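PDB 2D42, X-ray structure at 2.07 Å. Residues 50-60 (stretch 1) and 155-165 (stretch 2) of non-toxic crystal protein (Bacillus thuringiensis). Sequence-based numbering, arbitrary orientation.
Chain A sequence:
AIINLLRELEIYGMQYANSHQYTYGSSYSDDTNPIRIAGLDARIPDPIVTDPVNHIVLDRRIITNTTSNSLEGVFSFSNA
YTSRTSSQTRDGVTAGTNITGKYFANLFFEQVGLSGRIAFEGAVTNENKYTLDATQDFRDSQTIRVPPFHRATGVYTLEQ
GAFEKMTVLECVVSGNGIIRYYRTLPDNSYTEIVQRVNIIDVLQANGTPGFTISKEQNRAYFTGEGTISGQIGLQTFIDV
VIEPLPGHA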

ATOM      1  N   THR A  50       4.181  -8.230  15.825  1.00 28.56           N
ATOM      2  CA  THR A  50       4.074  -8.919  17.107  1.00 28.99           C
ATOM      3  C   THR A  50       2.643  -9.287  17.475  1.00 28.65           C
ATOM      4  O   THR A  50       2.415  -9.938  18.493  1.00 30.16           O
ATOM      5  CB  THR A  50       4.685  -8.074  18.253  1.00 27.94           C
ATOM      6  OG1 THR A  50       4.029  -6.799  18.320  1.00 28.66           O
ATOM      7  CG2 THR A  50       6.171  -7.866  18.023  1.00 29.66           C
ATOM      8  N   ASP A  51       1.687  -8.887  16.638  1.00 28.63           N
ATOM      9  CA  ASP A  51       0.271  -9.167  16.879  1.00 28.13           C
ATOM     10  C   ASP A  51      -0.018 -10.662  16.935  1.00 27.36           C
ATOM     11  O   ASP A  51       0.650 -11.457  16.279  1.00 26.20           O
ATOM     12  CB  ASP A  51      -0.618  -8.570  15.774  1.00 28.22           C
ATOM     13  CG  ASP A  51      -0.484  -7.070  15.645  1.00 29.93           C
ATOM     14  OD1 ASP A  51      -1.519  -6.412  15.407  1.00 32.76           O
ATOM     15  OD2 ASP A  51       0.644  -6.546  15.759  1.00 30.80           O
ATOM     16  N   PRO A  52      -1.031 -11.060  17.718  1.00 28.95           N
ATOM     17  CA  PRO A  52      -1.405 -12.471  17.843  1.00 29.19           C
ATOM     18  C   PRO A  52      -2.115 -12.908  16.566  1.00 29.03           C
ATOM     19  O   PRO A  52      -2.622 -12.077  15.822  1.00 28.93           O
ATOM     20  CB  PRO A  52      -2.348 -12.467  19.044  1.00 30.44           C
ATOM     21  CG  PRO A  52      -3.041 -11.155  18.901  1.00 32.00           C
ATOM     22  CD  PRO A  52      -1.885 -10.217  18.574  1.00 30.35           C
ATOM     23  N   VAL A  53      -2.147 -14.206  16.308  1.00 30.32           N
ATOM     24  CA  VAL A  53      -2.820 -14.713  15.124  1.00 29.62           C
ATOM     25  C   VAL A  53      -4.126 -15.337  15.575  1.00 29.81           C
ATOM     26  O   VAL A  53      -4.285 -15.645  16.759  1.00 28.03           O
ATOM     27  CB  VAL A  53      -1.981 -15.796  14.409  1.00 31.40           C
ATOM     28  CG1 VAL A  53      -0.618 -15.231  14.037  1.00 31.82           C
ATOM     29  CG2 VAL A  53      -1.832 -17.020  15.302  1.00 32.08           C
ATOM     30  N   ASN A  54      -5.068 -15.482  14.646  1.00 27.82           N
ATOM     31  CA  ASN A  54      -6.346 -16.113  14.943  1.00 27.44           C
ATOM     32  C   ASN A  54      -6.380 -17.409  14.156  1.00 26.17           C
ATOM     33  O   ASN A  54      -5.899 -17.462  13.027  1.00 28.60           O
ATOM     34  CB  ASN A  54      -7.536 -15.255  14.496  1.00 28.74           C
ATOM     35  CG  ASN A  54      -7.731 -14.020  15.352  1.00 28.99           C
ATOM     36  OD1 ASN A  54      -7.346 -13.987  16.516  1.00 30.63           O
ATOM     37  ND2 ASN A  54      -8.361 -13.007  14.781  1.00 30.37           N
ATOM     38  N   HIS A  55      -6.938 -18.448  14.761  1.00 25.89           N
ATOM     39  CA  HIS A  55      -7.056 -19.748  14.117  1.00 27.77           C
ATOM     40  C   HIS A  55      -8.488 -19.872  13.619  1.00 27.31           C
ATOM     41  O   HIS A  55      -9.417 -20.043  14.406  1.00 26.68           O
ATOM     42  CB  HIS A  55      -6.733 -20.862  15.113  1.00 30.69           C
ATOM     43  CG  HIS A  55      -5.290 -21.263  15.129  1.00 35.32           C
ATOM     44  ND1 HIS A  55      -4.260 -20.346  15.125  1.00 39.04           N
ATOM     45  CD2 HIS A  55      -4.706 -22.485  15.142  1.00 37.31           C
ATOM     46  CE1 HIS A  55      -3.104 -20.986  15.131  1.00 38.71           C
ATOM     47  NE2 HIS A  55      -3.347 -22.286  15.142  1.00 40.68           N
ATOM     48  N   ILE A  56      -8.646 -19.769  12.305  1.00 26.19           N
ATOM     49  CA  ILE A  56      -9.944 -19.831  11.652  1.00 27.39           C
ATOM     50  C   ILE A  56     -10.256 -21.210  11.068  1.00 27.02           C
ATOM     51  O   ILE A  56      -9.479 -21.750  10.279  1.00 25.75           O
ATOM     52  CB  ILE A  56     -10.003 -18.809  10.501  1.00 29.59           C
ATOM     53  CG1 ILE A  56      -9.708 -17.412  11.043  1.00 31.66           C
ATOM     54  CG2 ILE A  56     -11.364 -18.851   9.820  1.00 29.08           C
ATOM     55  CD1 ILE A  56      -9.580 -16.366   9.967  1.00 33.86           C
ATOM     56  N   VAL A  57     -11.393 -21.773  11.460  1.00 26.06           N
ATOM     57  CA  VAL A  57     -11.810 -23.066  10.932  1.00 25.97           C
ATOM     58  C   VAL A  57     -12.448 -22.812   9.569  1.00 27.44           C
ATOM     59  O   VAL A  57     -13.560 -22.291   9.479  1.00 28.35           O
ATOM     60  CB  VAL A  57     -12.827 -23.750  11.857  1.00 26.27           C
ATOM     61  CG1 VAL A  57     -13.389 -25.015  11.190  1.00 22.89           C
ATOM     62  CG2 VAL A  57     -12.151 -24.112  13.171  1.00 23.33           C
ATOM     63  N   LEU A  58     -11.722 -23.156   8.510  1.00 29.07           N
ATOM     64  CA  LEU A  58     -12.198 -22.963   7.142  1.00 28.03           C
ATOM     65  C   LEU A  58     -13.201 -24.025   6.719  1.00 29.17           C
ATOM     66  O   LEU A  58     -14.129 -23.745   5.956  1.00 29.02           O
ATOM     67  CB  LEU A  58     -11.012 -22.989   6.166  1.00 31.59           C
ATOM     68  CG  LEU A  58      -9.967 -21.868   6.251  1.00 34.37           C
ATOM     69  CD1 LEU A  58      -8.815 -22.164   5.297  1.00 33.24           C
ATOM     70  CD2 LEU A  58     -10.616 -20.536   5.911  1.00 34.99           C
ATOM     71  N   ASP A  59     -13.028 -25.246   7.222  1.00 27.75           N
ATOM     72  CA  ASP A  59     -13.918 -26.337   6.836  1.00 27.68           C
ATOM     73  C   ASP A  59     -13.771 -27.501   7.816  1.00 26.29           C
ATOM     74  O   ASP A  59     -12.807 -27.575   8.576  1.00 26.30           O
ATOM     75  CB  ASP A  59     -13.527 -26.812   5.428  1.00 28.97           C
ATOM     76  CG  ASP A  59     -14.700 -27.339   4.616  1.00 30.56           C
ATOM     77  OD1 ASP A  59     -15.744 -27.739   5.189  1.00 25.64           O
ATOM     78  OD2 ASP A  59     -14.549 -27.369   3.372  1.00 32.92           O
ATOM     79  N   ARG A  60     -14.731 -28.412   7.774  1.00 25.10           N
ATOM     80  CA  ARG A  60     -14.726 -29.597   8.623  1.00 25.90           C
ATOM     81  C   ARG A  60     -15.502 -30.659   7.870  1.00 22.88           C
ATOM     82  O   ARG A  60     -16.631 -30.421   7.467  1.00 22.38           O
ATOM     83  CB  ARG A  60     -15.422 -29.323   9.967  1.00 28.77           C
ATOM     84  CG  ARG A  60     -15.639 -30.593  10.797  1.00 32.21           C
ATOM     85  CD  ARG A  60     -16.486 -30.363  12.062  1.00 38.24           C
ATOM     86  NE  ARG A  60     -17.809 -30.986  11.964  1.00 39.43           N
ATOM     87  CZ  ARG A  60     -18.277 -31.904  12.808  1.00 41.38           C
ATOM     88  NH1 ARG A  60     -17.535 -32.322  13.828  1.00 42.39           N
ATOM     89  NH2 ARG A  60     -19.497 -32.405  12.635  1.00 41.46           N
ATOM     90  N   VAL A 155     -10.539 -31.303  10.201  1.00 22.66           N
ATOM     91  CA  VAL A 155     -10.810 -29.875  10.363  1.00 22.96           C
ATOM     92  C   VAL A 155      -9.693 -29.091   9.682  1.00 23.36           C
ATOM     93  O   VAL A 155      -8.515 -29.294   9.979  1.00 24.60           O
ATOM     94  CB  VAL A 155     -10.863 -29.484  11.871  1.00 23.89           C
ATOM     95  CG1 VAL A 155     -10.987 -27.981  12.022  1.00 19.82           C
ATOM     96  CG2 VAL A 155     -12.052 -30.178  12.546  1.00 22.82           C
ATOM     97  N   TYR A 156     -10.084 -28.221   8.755  1.00 22.39           N
ATOM     98  CA  TYR A 156      -9.164 -27.378   7.981  1.00 23.82           C
ATOM     99  C   TYR A 156      -9.104 -26.015   8.660  1.00 21.41           C
ATOM    100  O   TYR A 156     -10.114 -25.309   8.747  1.00 23.31           O
ATOM    101  CB  TYR A 156      -9.690 -27.244   6.543  1.00 23.45           C
ATOM    102  CG  TYR A 156      -8.705 -26.684   5.536  1.00 27.48           C
ATOM    103  CD1 TYR A 156      -7.339 -26.974   5.619  1.00 29.17           C
ATOM    104  CD2 TYR A 156      -9.149 -25.916   4.462  1.00 28.06           C
ATOM    105  CE1 TYR A 156      -6.441 -26.508   4.643  1.00 28.90           C
ATOM    106  CE2 TYR A 156      -8.267 -25.450   3.484  1.00 29.17           C
ATOM    107  CZ  TYR A 156      -6.919 -25.751   3.575  1.00 30.71           C
ATOM    108  OH  TYR A 156      -6.061 -25.338   2.572  1.00 31.15           O
ATOM    109  N   THR A 157      -7.922 -25.665   9.162  1.00 22.38           N
ATOM    110  CA  THR A 157      -7.712 -24.411   9.874  1.00 22.09           C
ATOM    111  C   THR A 157      -6.746 -23.455   9.194  1.00 25.60           C
ATOM    112  O   THR A 157      -5.710 -23.866   8.662  1.00 24.96           O
ATOM    113  CB  THR A 157      -7.172 -24.687  11.294  1.00 23.57           C
ATOM    114  OG1 THR A 157      -8.143 -25.439  12.022  1.00 25.58           O
ATOM    115  CG2 THR A 157      -6.875 -23.387  12.033  1.00 24.26           C
ATOM    116  N   LEU A 158      -7.098 -22.175   9.216  1.00 25.24           N
ATOM    117  CA  LEU A 158      -6.250 -21.144   8.648  1.00 25.52           C
ATOM    118  C   LEU A 158      -5.704 -20.278   9.767  1.00 25.88           C
ATOM    119  O   LEU A 158      -6.452 -19.810  10.632  1.00 24.45           O
ATOM    120  CB  LEU A 158      -7.022 -20.245   7.679  1.00 25.63           C
ATOM    121  CG  LEU A 158      -6.266 -18.981   7.235  1.00 27.68           C
ATOM    122  CD1 LEU A 158      -5.066 -19.370   6.381  1.00 29.79           C
ATOM    123  CD2 LEU A 158      -7.187 -18.058   6.452  1.00 27.69           C
ATOM    124  N   GLU A 159      -4.394 -20.074   9.757  1.00 25.32           N
ATOM    125  CA  GLU A 159      -3.768 -19.216  10.741  1.00 25.56           C
ATOM    126  C   GLU A 159      -3.721 -17.843  10.070  1.00 25.95           C
ATOM    127  O   GLU A 159      -3.004 -17.650   9.086  1.00 24.07           O
ATOM    128  CB  GLU A 159      -2.365 -19.709  11.053  1.00 25.63           C
ATOM    129  CG  GLU A 159      -1.677 -18.951  12.147  1.00 30.13           C
ATOM    130  CD  GLU A 159      -0.419 -19.658  12.593  1.00 35.02           C
ATOM    131  OE1 GLU A 159       0.642 -19.441  11.969  1.00 35.94           O
ATOM    132  OE2 GLU A 159      -0.504 -20.454  13.555  1.00 36.35           O
ATOM    133  N   GLN A 160      -4.507 -16.908  10.595  1.00 25.19           N
ATOM    134  CA  GLN A 160      -4.583 -15.565  10.045  1.00 26.88           C
ATOM    135  C   GLN A 160      -3.856 -14.530  10.886  1.00 28.35           C
ATOM    136  O   GLN A 160      -4.140 -14.370  12.074  1.00 27.65           O
ATOM    137  CB  GLN A 160      -6.044 -15.139   9.892  1.00 30.40           C
ATOM    138  CG  GLN A 160      -6.217 -13.789   9.204  1.00 35.62           C
ATOM    139  CD  GLN A 160      -7.668 -13.377   9.088  1.00 38.60           C
ATOM    140  OE1 GLN A 160      -8.372 -13.286  10.091  1.00 43.52           O
ATOM    141  NE2 GLN A 160      -8.126 -13.122   7.859  1.00 40.60           N
ATOM    142  N   GLY A 161      -2.916 -13.831  10.253  1.00 29.36           N
ATOM    143  CA  GLY A 161      -2.163 -12.796  10.936  1.00 26.94           C
ATOM    144  C   GLY A 161      -2.837 -11.446  10.772  1.00 27.05           C
ATOM    145  O   GLY A 161      -3.680 -11.261   9.892  1.00 26.82           O
ATOM    146  N   ALA A 162      -2.473 -10.499  11.626  1.00 24.30           N
ATOM    147  CA  ALA A 162      -3.037  -9.160  11.563  1.00 23.70           C
ATOM    148  C   ALA A 162      -1.899  -8.207  11.865  1.00 23.63           C
ATOM    149  O   ALA A 162      -0.951  -8.575  12.561  1.00 21.37           O
ATOM    150  CB  ALA A 162      -4.161  -9.001  12.594  1.00 25.51           C
ATOM    151  N   PHE A 163      -1.981  -6.983  11.355  1.00 24.54           N
ATOM    152  CA  PHE A 163      -0.906  -6.028  11.592  1.00 24.47           C
ATOM    153  C   PHE A 163      -1.388  -4.593  11.444  1.00 24.71           C
ATOM    154  O   PHE A 163      -2.442  -4.328  10.884  1.00 24.48           O
ATOM    155  CB  PHE A 163       0.225  -6.280  10.587  1.00 24.04           C
ATOM    156  CG  PHE A 163      -0.226  -6.171   9.161  1.00 25.99           C
ATOM    157  CD1 PHE A 163      -0.195  -4.949   8.498  1.00 25.67           C
ATOM    158  CD2 PHE A 163      -0.787  -7.270   8.515  1.00 22.79           C
ATOM    159  CE1 PHE A 163      -0.727  -4.823   7.214  1.00 26.31           C
ATOM    160  CE2 PHE A 163      -1.321  -7.153   7.234  1.00 27.23           C
ATOM    161  CZ  PHE A 163      -1.290  -5.923   6.585  1.00 23.95           C
ATOM    162  N   GLU A 164      -0.586  -3.676  11.968  1.00 25.70           N
ATOM    163  CA  GLU A 164      -0.849  -2.257  11.880  1.00 28.46           C
ATOM    164  C   GLU A 164       0.550  -1.664  11.890  1.00 27.97           C
ATOM    165  O   GLU A 164       1.271  -1.767  12.887  1.00 27.58           O
ATOM    166  CB  GLU A 164      -1.651  -1.773  13.087  1.00 30.36           C
ATOM    167  CG  GLU A 164      -2.468  -0.536  12.790  1.00 39.68           C
ATOM    168  CD  GLU A 164      -3.184  -0.000  14.011  1.00 44.04           C
ATOM    169  OE1 GLU A 164      -3.840  -0.802  14.722  1.00 47.30           O
ATOM    170  OE2 GLU A 164      -3.098   1.226  14.251  1.00 45.23           O
ATOM    171  N   LYS A 165       0.947  -1.066  10.774  1.00 26.43           N
ATOM    172  CA  LYS A 165       2.289  -0.506  10.676  1.00 25.10           C
ATOM    173  C   LYS A 165       2.372   0.879  10.059  1.00 24.53           C
ATOM    174  O   LYS A 165       1.523   1.288   9.262  1.00 23.49           O
ATOM    175  CB  LYS A 165       3.182  -1.431   9.851  1.00 24.75           C
ATOM    176  CG  LYS A 165       3.457  -2.780  10.466  1.00 21.81           C
ATOM    177  CD  LYS A 165       4.373  -2.655  11.672  1.00 21.61           C
ATOM    178  CE  LYS A 165       4.665  -4.030  12.241  1.00 20.89           C
ATOM    179  NZ  LYS A 165       5.763  -3.952  13.235  1.00 21.69           N
TER
HETATM  180  O   HOH W   1       3.705  -5.522  15.463  1.00 37.52           O
HETATM  181  O   HOH W   2       1.339  -4.636  14.052  1.00 27.31           O
HETATM  182  O   HOH W   3      -0.605 -11.530  13.537  1.00 31.71           O

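Two antiparallel strands, residues 54-60 and 155-165, are zipped together mainly by backbone hydrogen bonds, with side chains packing on both faces of the sheet; 906 Å² is buried between the stretches, both sides summed. Val155, the first residue of this stretch, faces Arg60 in a non-hydrogen-bonded pair; its CG1 lies 3.9 Å from Val57 CG1, and its CG2 meets the aliphatic CG of Arg60 at 4.0 Å, so a branched, apolar residue covers both neighbours.

Tyr156 sits at a beta bulge. Its O accepts from both Leu58 N (2.7 Å) and Asp59 N (3.3 Å), while its N donates to Asp59 O (2.8 Å). Leu58 is the extra residue of the bulge, and its side chain points toward the second strand, where its CD1 reaches Tyr156 CE2 (3.8 Å) and Leu158 CB (3.5 Å). The buried tyrosine thus offers hydrocarbon here, while its OH is hydrogen-bonded elsewhere in the structure.

Thr157 to Gln160 are also buried. Thr157 pairs with Val57, and its methyl CG2 packs 3.9 Å from His55 CD2. Leu158, on the other face, forms the tightest rung: its N donates to Ile56 O (2.6 Å) and its O accepts from Ile56 N (2.8 Å), bringing two apolar side chains together.

Glu159 returns to the face of Thr157. Its extended chain gives CG to Val53 CG2 (3.7 Å) and brings OE2 within 3.1 Å of His55 CE1. Gln160 completes another rung, with its N to Asn54 O (2.9 Å) and Asn54 N to its O (3.0 Å); its long chain lies on Ile56's face, with NE2 hydrogen-bonded elsewhere.

Beyond Gly161, which has no side chain to pack against Val53, water takes over. Ala162 N donates to water 3 (2.9 Å), which lies 3.0 Å from Asp51 O and can donate to it. Past Phe163, whose ring leads away, Glu164 N donates to water 2 (3.0 Å), which donates to Asp51 OD2 (2.7 Å).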